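Local coordinates for protein negative regulator of ofd1 (Schizosaccharomyces pombe, PDB 3QTM) that is required for correct translation termination, directly inhibits ofd1 and stabilises the released transcription factor domain of sre1 for hypoxic gene expression, at residues L44-I49 / K89-T94; L180-L185 / A229-I234; D277-I282 / L292-D297. All coordinates share one frame; numbering follows the deposited sequence.

Contact 1: L44-I49 / K89-T94; sequences LVFGTI and KRLKET
Phe46 reaches out from helix 38-58 and meets Leu91 and Arg90 of loop 89-94 with the far end of its ring. The apolar part joins Phe46 to Leu91. The side chains of Phe46 and Leu91 approach each other from opposite directions. Leu91 CD2 lies 3.7 Å from Phe46 CZ, and Leu91 CD1 follows at 3.8 Å from the same CZ atom. CG of Phe46 stands beside its own backbone N (chi1 -84°), with the ring directed at the loop. The second touch uses the aliphatic part of Arg90. Its CG is 3.7 Å from Phe46 CE2, and both Leu91 and Arg90 approach the ring obliquely.

Segment 44-49 belongs to helix 38-58 of this all-helical tetratricopeptide-type protein. Val45 and Thr48 of that helix pack on helices 15-34 and 67-82. Phe46 instead meets the loop that leads to helix 97-110.

The polar end of Arg90 turns to the same helix. Its chain is bent at chi2 and chi3, and its guanidinium plane is 46° from the phenyl plane. Its NH1 forms a salt bridge with Asp39 and its NH2 a hydrogen bond with Ser43, both on helix 38-58. These two bonds hold the guanidinium at the helix, while CB and CG of Arg90 lie against the ring.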
loop_
_atom_site.group_PDB
_atom_site.type_symbol
_atom_site.label_atom_id
_atom_site.label_comp_id
_atom_site.label_asym_id
_atom_site.label_seq_id
_atom_site.Cartn_x
_atom_site.Cartn_y
_atom_site.Cartn_z
ATOM N N LEU A 44 -23.324 3.527 -2.892
ATOM C CA LEU A 44 -23.046 2.134 -3.247
ATOM C C LEU A 44 -22.537 1.303 -2.063
ATOM O O LEU A 44 -22.856 0.118 -1.946
ATOM C CB LEU A 44 -22.066 2.059 -4.420
ATOM C CG LEU A 44 -22.656 2.624 -5.724
ATOM C CD1 LEU A 44 -21.607 2.855 -6.814
ATOM C CD2 LEU A 44 -23.752 1.706 -6.232
ATOM N N VAL A 45 -21.738 1.923 -1.196
ATOM C CA VAL A 45 -21.183 1.239 -0.037
ATOM C C VAL A 45 -22.280 0.880 0.959
ATOM O O VAL A 45 -22.369 -0.259 1.407
ATOM C CB VAL A 45 -20.093 2.111 0.649
ATOM C CG1 VAL A 45 -19.862 1.662 2.066
ATOM C CG2 VAL A 45 -18.817 2.058 -0.159
ATOM N N PHE A 46 -23.120 1.851 1.301
ATOM C CA PHE A 46 -24.247 1.586 2.182
ATOM C C PHE A 46 -25.207 0.559 1.555
ATOM O O PHE A 46 -25.818 -0.235 2.263
ATOM C CB PHE A 46 -24.997 2.884 2.493
ATOM C CG PHE A 46 -24.405 3.678 3.633
ATOM C CD1 PHE A 46 -24.081 3.060 4.827
ATOM C CD2 PHE A 46 -24.212 5.047 3.516
ATOM C CE1 PHE A 46 -23.546 3.784 5.891
ATOM C CE2 PHE A 46 -23.684 5.791 4.573
ATOM C CZ PHE A 46 -23.345 5.160 5.761
ATOM N N GLY A 47 -25.353 0.601 0.230
ATOM C CA GLY A 47 -26.196 -0.344 -0.486
ATOM C C GLY A 47 -25.627 -1.746 -0.330
ATOM O O GLY A 47 -26.370 -2.699 -0.092
ATOM N N THR A 48 -24.303 -1.860 -0.434
ATOM C CA THR A 48 -23.620 -3.136 -0.212
ATOM C C THR A 48 -23.933 -3.705 1.156
ATOM O O THR A 48 -24.245 -4.894 1.310
ATOM C CB THR A 48 -22.101 -2.965 -0.330
ATOM O OG1 THR A 48 -21.805 -2.314 -1.565
ATOM C CG2 THR A 48 -21.378 -4.331 -0.274
ATOM N N ILE A 49 -23.857 -2.843 2.159
ATOM C CA ILE A 49 -24.125 -3.258 3.528
ATOM C C ILE A 49 -25.567 -3.761 3.672
ATOM O O ILE A 49 -25.812 -4.826 4.244
ATOM C CB ILE A 49 -23.820 -2.108 4.520
ATOM C CG1 ILE A 49 -22.301 -1.910 4.601
ATOM C CG2 ILE A 49 -24.457 -2.382 5.903
ATOM C CD1 ILE A 49 -21.839 -0.538 5.150
ATOM N N LYS A 89 -22.856 11.969 7.372
ATOM C CA LYS A 89 -24.056 12.790 7.186
ATOM C C LYS A 89 -25.334 11.954 7.120
ATOM O O LYS A 89 -26.422 12.474 7.353
ATOM C CB LYS A 89 -23.940 13.674 5.937
ATOM C CG LYS A 89 -22.702 14.566 5.934
ATOM C CD LYS A 89 -22.755 15.652 4.862
ATOM C CE LYS A 89 -22.906 15.060 3.469
ATOM N NZ LYS A 89 -22.853 16.097 2.390
ATOM N N ARG A 90 -25.210 10.664 6.813
ATOM C CA ARG A 90 -26.395 9.820 6.652
ATOM C C ARG A 90 -26.633 8.983 7.909
ATOM O O ARG A 90 -27.510 8.123 7.944
ATOM C CB ARG A 90 -26.248 8.900 5.432
ATOM C CG ARG A 90 -25.079 9.236 4.521
ATOM C CD ARG A 90 -25.486 9.884 3.196
ATOM N NE ARG A 90 -25.835 8.890 2.187
ATOM C CZ ARG A 90 -25.367 8.842 0.936
ATOM N NH1 ARG A 90 -24.519 9.742 0.482
ATOM N NH2 ARG A 90 -25.783 7.882 0.117
ATOM N N LEU A 91 -25.846 9.235 8.944
ATOM C CA LEU A 91 -25.890 8.407 10.146
ATOM C C LEU A 91 -26.202 9.236 11.394
ATOM O O LEU A 91 -26.017 10.454 11.390
ATOM C CB LEU A 91 -24.543 7.685 10.314
ATOM C CG LEU A 91 -24.104 6.796 9.143
ATOM C CD1 LEU A 91 -22.665 6.302 9.312
ATOM C CD2 LEU A 91 -25.066 5.624 8.988
ATOM N N LYS A 92 -26.665 8.577 12.459
ATOM C CA LYS A 92 -26.803 9.227 13.763
ATOM C C LYS A 92 -25.426 9.687 14.229
ATOM O O LYS A 92 -24.415 9.133 13.811
ATOM C CB LYS A 92 -27.408 8.274 14.796
ATOM C CG LYS A 92 -28.799 7.762 14.452
ATOM C CD LYS A 92 -29.352 6.862 15.560
ATOM C CE LYS A 92 -30.776 6.412 15.258
ATOM N NZ LYS A 92 -31.462 5.847 16.458
ATOM N N GLU A 93 -25.385 10.695 15.095
ATOM C CA GLU A 93 -24.116 11.322 15.460
ATOM C C GLU A 93 -23.263 10.429 16.364
ATOM O O GLU A 93 -22.068 10.655 16.520
ATOM C CB GLU A 93 -24.342 12.697 16.111
ATOM C CG GLU A 93 -24.486 12.672 17.639
ATOM C CD GLU A 93 -23.152 12.832 18.377
ATOM O OE1 GLU A 93 -23.055 12.380 19.544
ATOM O OE2 GLU A 93 -22.204 13.408 17.790
ATOM N N THR A 94 -23.885 9.414 16.946
ATOM C CA THR A 94 -23.181 8.517 17.850
ATOM C C THR A 94 -22.090 7.697 17.138
ATOM O O THR A 94 -21.260 7.067 17.788
ATOM C CB THR A 94 -24.171 7.599 18.616
ATOM O OG1 THR A 94 -23.446 6.642 19.396
ATOM C CG2 THR A 94 -25.087 6.870 17.659
#

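Contact 2: L180-L185 / A229-I234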
loop_
_atom_site.group_PDB
_atom_site.type_symbol
_atom_site.label_atom_id
_atom_site.label_comp_id
_atom_site.label_asym_id
_atom_site.label_seq_id
_atom_site.Cartn_x
_atom_site.Cartn_y
_atom_site.Cartn_z
ATOM N N LEU A 180 -7.540 -7.675 -5.628
ATOM C CA LEU A 180 -6.168 -7.237 -5.358
ATOM C C LEU A 180 -5.716 -6.207 -6.390
ATOM O O LEU A 180 -5.005 -6.533 -7.333
ATOM C CB LEU A 180 -5.198 -8.429 -5.344
ATOM C CG LEU A 180 -3.779 -8.174 -4.802
ATOM C CD1 LEU A 180 -3.764 -8.091 -3.271
ATOM C CD2 LEU A 180 -2.790 -9.235 -5.276
ATOM N N THR A 181 -6.127 -4.962 -6.196
ATOM C CA THR A 181 -5.770 -3.866 -7.092
ATOM C C THR A 181 -4.804 -2.914 -6.404
ATOM O O THR A 181 -4.688 -2.930 -5.169
ATOM C CB THR A 181 -7.009 -3.038 -7.436
ATOM O OG1 THR A 181 -7.531 -2.469 -6.231
ATOM C CG2 THR A 181 -8.100 -3.915 -8.101
ATOM N N PRO A 182 -4.128 -2.052 -7.191
ATOM C CA PRO A 182 -3.281 -1.021 -6.581
ATOM C C PRO A 182 -4.036 -0.169 -5.561
ATOM O O PRO A 182 -3.468 0.199 -4.524
ATOM C CB PRO A 182 -2.843 -0.180 -7.783
ATOM C CG PRO A 182 -2.823 -1.161 -8.906
ATOM C CD PRO A 182 -4.004 -2.059 -8.662
ATOM N N ASP A 183 -5.301 0.131 -5.830
ATOM C CA ASP A 183 -6.071 0.923 -4.882
ATOM C C ASP A 183 -6.295 0.160 -3.570
ATOM O O ASP A 183 -6.156 0.715 -2.484
ATOM C CB ASP A 183 -7.420 1.317 -5.463
ATOM C CG ASP A 183 -8.272 2.055 -4.458
ATOM O OD1 ASP A 183 -7.949 3.233 -4.178
ATOM O OD2 ASP A 183 -9.240 1.450 -3.938
ATOM N N SER A 184 -6.640 -1.114 -3.665
ATOM C CA SER A 184 -6.881 -1.878 -2.446
ATOM C C SER A 184 -5.609 -2.047 -1.615
ATOM O O SER A 184 -5.687 -2.385 -0.441
ATOM C CB SER A 184 -7.472 -3.247 -2.751
ATOM O OG SER A 184 -6.453 -4.154 -3.092
ATOM N N LEU A 185 -4.441 -1.826 -2.214
ATOM C CA LEU A 185 -3.206 -1.954 -1.448
ATOM C C LEU A 185 -2.740 -0.640 -0.843
ATOM O O LEU A 185 -1.656 -0.581 -0.282
ATOM C CB LEU A 185 -2.085 -2.551 -2.291
ATOM C CG LEU A 185 -2.275 -3.989 -2.766
ATOM C CD1 LEU A 185 -1.078 -4.427 -3.659
ATOM C CD2 LEU A 185 -2.439 -4.890 -1.558
ATOM N N ALA A 229 -1.528 0.795 -18.252
ATOM C CA ALA A 229 -0.319 1.465 -17.809
ATOM C C ALA A 229 -0.589 2.284 -16.552
ATOM O O ALA A 229 0.213 2.295 -15.614
ATOM C CB ALA A 229 0.234 2.351 -18.929
ATOM N N TYR A 230 -1.732 2.958 -16.541
ATOM C CA TYR A 230 -2.144 3.783 -15.411
ATOM C C TYR A 230 -2.021 3.061 -14.062
ATOM O O TYR A 230 -1.586 3.649 -13.071
ATOM C CB TYR A 230 -3.581 4.271 -15.613
ATOM C CG TYR A 230 -4.133 5.016 -14.422
ATOM C CD1 TYR A 230 -3.837 6.364 -14.216
ATOM C CD2 TYR A 230 -4.945 4.376 -13.492
ATOM C CE1 TYR A 230 -4.339 7.057 -13.108
ATOM C CE2 TYR A 230 -5.442 5.052 -12.385
ATOM C CZ TYR A 230 -5.143 6.390 -12.199
ATOM O OH TYR A 230 -5.646 7.058 -11.100
ATOM N N TYR A 231 -2.409 1.790 -14.019
ATOM C CA TYR A 231 -2.341 1.029 -12.766
ATOM C C TYR A 231 -0.955 0.464 -12.481
ATOM O O TYR A 231 -0.518 0.450 -11.329
ATOM C CB TYR A 231 -3.415 -0.068 -12.716
ATOM C CG TYR A 231 -4.816 0.510 -12.788
ATOM C CD1 TYR A 231 -5.372 1.165 -11.694
ATOM C CD2 TYR A 231 -5.565 0.432 -13.960
ATOM C CE1 TYR A 231 -6.645 1.717 -11.754
ATOM C CE2 TYR A 231 -6.843 0.978 -14.040
ATOM C CZ TYR A 231 -7.379 1.618 -12.930
ATOM O OH TYR A 231 -8.638 2.161 -12.992
ATOM N N LYS A 232 -0.268 -0.004 -13.522
ATOM C CA LYS A 232 1.106 -0.464 -13.363
ATOM C C LYS A 232 1.958 0.637 -12.727
ATOM O O LYS A 232 2.820 0.368 -11.905
ATOM C CB LYS A 232 1.699 -0.862 -14.705
ATOM C CG LYS A 232 1.048 -2.044 -15.366
ATOM C CD LYS A 232 1.749 -2.354 -16.672
ATOM C CE LYS A 232 1.095 -3.504 -17.418
ATOM N NZ LYS A 232 1.846 -3.809 -18.667
ATOM N N LEU A 233 1.694 1.881 -13.109
ATOM C CA LEU A 233 2.433 3.022 -12.584
ATOM C C LEU A 233 2.301 3.178 -11.079
ATOM O O LEU A 233 3.294 3.362 -10.369
ATOM C CB LEU A 233 1.960 4.314 -13.252
ATOM C CG LEU A 233 2.765 4.788 -14.451
ATOM C CD1 LEU A 233 2.114 6.025 -15.077
ATOM C CD2 LEU A 233 4.191 5.081 -13.991
ATOM N N ILE A 234 1.067 3.135 -10.589
ATOM C CA ILE A 234 0.824 3.305 -9.163
ATOM C C ILE A 234 1.567 2.236 -8.355
ATOM O O ILE A 234 2.225 2.542 -7.358
ATOM C CB ILE A 234 -0.687 3.261 -8.822
ATOM C CG1 ILE A 234 -1.445 4.329 -9.631
ATOM C CG2 ILE A 234 -0.887 3.424 -7.307
ATOM C CD1 ILE A 234 -2.934 4.416 -9.327
#
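Pro182 is the buried centre of this contact and sits against the first turns of helix 229-254. Its ring packs closely on Tyr231 and Ile234, one helical turn apart. Pro182 CG lies 3.7 Å from Tyr231 O and 4.0 Å from Tyr231 CB. On the Ile234 side, Pro182 CB is 4.1 Å from Ile234 CG2. That methyl stands beside the Ile234 carbonyl carbon, while CG1 takes the place beside the backbone N (chi1 -56°). Ser221 and Val222 also touch Pro182.

The looser, outer side is the ring end of Tyr231. Its side chain crosses that of Pro182 at about a right angle and runs on to its hydroxyl, which is hydrogen-bonded to Glu34. The exposed Tyr230, a neighbour in the same helix, brings CD2 over the centre of the Tyr231 ring.

No hydrogen bond joins the two segments. Within the loop, Ser184 N donates to Thr181 OG1 at 3.0 Å, with a fairly straight N-H...O angle of 162°. Asp183 forms salt bridges with Arg186 and with Arg30 of helix 15-34. A threonine hydroxyl accepting from the backbone N three residues on is an ST motif, which begins at Thr181 and includes Pro182, the residue that packs on helix 229-254.

Contact 3: D277-I282 / L292-D297; sequences DTWNVI and LLKLAD
This is an antiparallel helix-helix contact, carried by Trp279 in the C-terminal part of the chain. It joins helix 262-285 to helix 292-305, which follow each other through a short loop. The axes of the two short segments come within 10.5 Å, at 175° between their directions. One large side chain spans this gap. CG of Trp279 lies anti to the backbone N (chi1 180°), and the indole extends toward helix 292-305.

Leu295 packs over one face of the indole. Its CB lies 3.7 Å from the centroid of the Trp279 six-membered ring and 12° off the normal, a CH-pi contact. The same side chain extends to the outer part of the ring, where Leu295 CD2 is 3.7 Å from Trp279 CZ3. Antiparallel neighbours of this kind are the building element of tetratricopeptide-like helical arrays, the class to which this protein belongs.

Leu292 and Lys294 approach the indole obliquely. Leu292 CD2 comes to 3.8 Å from Trp279 CH2. Lys294 uses its aliphatic base, with CG 3.7 Å from Trp279 CD1, while its amino end leads away. The indole N-H is satisfied: Trp279 NE1 is hydrogen-bonded to the carbonyl oxygen of Arg291, immediately before segment 292-297. Tyr283, one turn on in helix 262-285, stacks with the Trp279 ring.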
loop_
_atom_site.group_PDB
_atom_site.type_symbol
_atom_site.label_atom_id
_atom_site.label_comp_id
_atom_site.label_asym_id
_atom_site.label_seq_id
_atom_site.Cartn_x
_atom_site.Cartn_y
_atom_site.Cartn_z
ATOM N N ASP A 277 16.403 -0.039 -11.625
ATOM C CA ASP A 277 15.697 -0.969 -12.498
ATOM C C ASP A 277 14.221 -0.607 -12.563
ATOM O O ASP A 277 13.632 -0.536 -13.644
ATOM C CB ASP A 277 15.877 -2.404 -12.007
ATOM C CG ASP A 277 17.336 -2.864 -12.069
ATOM O OD1 ASP A 277 18.105 -2.297 -12.875
ATOM O OD2 ASP A 277 17.712 -3.791 -11.317
ATOM N N THR A 278 13.643 -0.361 -11.392
ATOM C CA THR A 278 12.230 -0.035 -11.279
ATOM C C THR A 278 11.920 1.352 -11.852
ATOM O O THR A 278 10.894 1.535 -12.505
ATOM C CB THR A 278 11.732 -0.176 -9.816
ATOM O OG1 THR A 278 11.801 -1.557 -9.423
ATOM C CG2 THR A 278 10.282 0.337 -9.660
ATOM N N TRP A 279 12.806 2.317 -11.628
ATOM C CA TRP A 279 12.646 3.629 -12.273
ATOM C C TRP A 279 12.570 3.489 -13.800
ATOM O O TRP A 279 11.772 4.158 -14.448
ATOM C CB TRP A 279 13.764 4.606 -11.887
ATOM C CG TRP A 279 13.596 5.946 -12.562
ATOM C CD1 TRP A 279 12.933 7.039 -12.073
ATOM C CD2 TRP A 279 14.069 6.315 -13.865
ATOM N NE1 TRP A 279 12.977 8.070 -12.989
ATOM C CE2 TRP A 279 13.665 7.647 -14.097
ATOM C CE3 TRP A 279 14.798 5.650 -14.855
ATOM C CZ2 TRP A 279 13.971 8.323 -15.277
ATOM C CZ3 TRP A 279 15.098 6.322 -16.024
ATOM C CH2 TRP A 279 14.690 7.649 -16.223
ATOM N N ASN A 280 13.397 2.611 -14.363
ATOM C CA ASN A 280 13.373 2.355 -15.804
ATOM C C ASN A 280 12.040 1.785 -16.292
ATOM O O ASN A 280 11.556 2.147 -17.366
ATOM C CB ASN A 280 14.546 1.452 -16.239
ATOM C CG ASN A 280 15.815 2.245 -16.519
ATOM O OD1 ASN A 280 16.861 1.994 -15.924
ATOM N ND2 ASN A 280 15.717 3.227 -17.411
ATOM N N VAL A 281 11.451 0.887 -15.507
ATOM C CA VAL A 281 10.134 0.363 -15.841
ATOM C C VAL A 281 9.125 1.519 -15.849
ATOM O O VAL A 281 8.310 1.633 -16.755
ATOM C CB VAL A 281 9.682 -0.704 -14.833
ATOM C CG1 VAL A 281 8.192 -1.002 -15.001
ATOM C CG2 VAL A 281 10.548 -1.988 -14.965
ATOM N N ILE A 282 9.203 2.380 -14.837
ATOM C CA ILE A 282 8.320 3.531 -14.733
ATOM C C ILE A 282 8.507 4.483 -15.913
ATOM O O ILE A 282 7.531 4.972 -16.490
ATOM C CB ILE A 282 8.529 4.269 -13.395
ATOM C CG1 ILE A 282 8.033 3.400 -12.229
ATOM C CG2 ILE A 282 7.820 5.620 -13.386
ATOM C CD1 ILE A 282 8.552 3.837 -10.865
ATOM N N LEU A 292 13.514 12.196 -15.006
ATOM C CA LEU A 292 14.975 12.080 -15.067
ATOM C C LEU A 292 15.646 12.606 -13.794
ATOM O O LEU A 292 16.704 12.121 -13.406
ATOM C CB LEU A 292 15.524 12.756 -16.327
ATOM C CG LEU A 292 15.151 12.033 -17.629
ATOM C CD1 LEU A 292 15.196 12.963 -18.823
ATOM C CD2 LEU A 292 16.032 10.803 -17.851
ATOM N N LEU A 293 15.016 13.569 -13.126
ATOM C CA LEU A 293 15.559 14.063 -11.859
ATOM C C LEU A 293 15.545 12.995 -10.761
ATOM O O LEU A 293 16.434 12.965 -9.926
ATOM C CB LEU A 293 14.810 15.307 -11.384
ATOM C CG LEU A 293 14.802 16.478 -12.370
ATOM C CD1 LEU A 293 14.043 17.670 -11.767
ATOM C CD2 LEU A 293 16.237 16.859 -12.769
ATOM N N LYS A 294 14.534 12.129 -10.761
ATOM C CA LYS A 294 14.491 11.009 -9.822
ATOM C C LYS A 294 15.633 10.024 -10.083
ATOM O O LYS A 294 16.256 9.509 -9.150
ATOM C CB LYS A 294 13.144 10.285 -9.896
ATOM C CG LYS A 294 13.053 9.062 -8.990
ATOM C CD LYS A 294 13.468 9.413 -7.567
ATOM C CE LYS A 294 13.123 8.305 -6.587
ATOM N NZ LYS A 294 11.652 8.127 -6.498
ATOM N N LEU A 295 15.907 9.768 -11.356
ATOM C CA LEU A 295 17.054 8.943 -11.731
ATOM C C LEU A 295 18.339 9.597 -11.228
ATOM O O LEU A 295 19.186 8.949 -10.612
ATOM C CB LEU A 295 17.107 8.748 -13.253
ATOM C CG LEU A 295 18.394 8.129 -13.816
ATOM C CD1 LEU A 295 18.707 6.780 -13.149
ATOM C CD2 LEU A 295 18.326 7.982 -15.334
ATOM N N ALA A 296 18.464 10.894 -11.482
ATOM C CA ALA A 296 19.621 11.654 -11.036
ATOM C C ALA A 296 19.875 11.506 -9.531
ATOM O O ALA A 296 21.016 11.297 -9.109
ATOM C CB ALA A 296 19.464 13.127 -11.419
ATOM N N ASP A 297 18.820 11.611 -8.721
ATOM C CA ASP A 297 18.962 11.488 -7.268
ATOM C C ASP A 297 19.456 10.108 -6.847
ATOM O O ASP A 297 20.273 9.984 -5.942
ATOM C CB ASP A 297 17.639 11.774 -6.563
ATOM C CG ASP A 297 17.141 13.193 -6.798
ATOM O OD1 ASP A 297 17.961 14.077 -7.140
ATOM O OD2 ASP A 297 15.921 13.416 -6.633
#

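The three contacts follow one another along the chain. Contact 1 lies at the surface, while contacts 2 and 3 are partly buried. Contact 2 is near the centre of the chain. Contacts 1 and 3 lie on opposite sides of that centre, about 43 Å apart between contact centres. Contacts 1 and 2 each set a loop against a helix; contact 3 pairs two helices. No hydrogen bond crosses any of the three. A phenyl ring carries contact 1, a proline ring contact 2 and an indole contact 3; salt bridges flank contacts 1 and 2. Contacts 2 and 3 share no helix, but their successive helices 229-254 and 262-285 touch through Leu233 and Ile282.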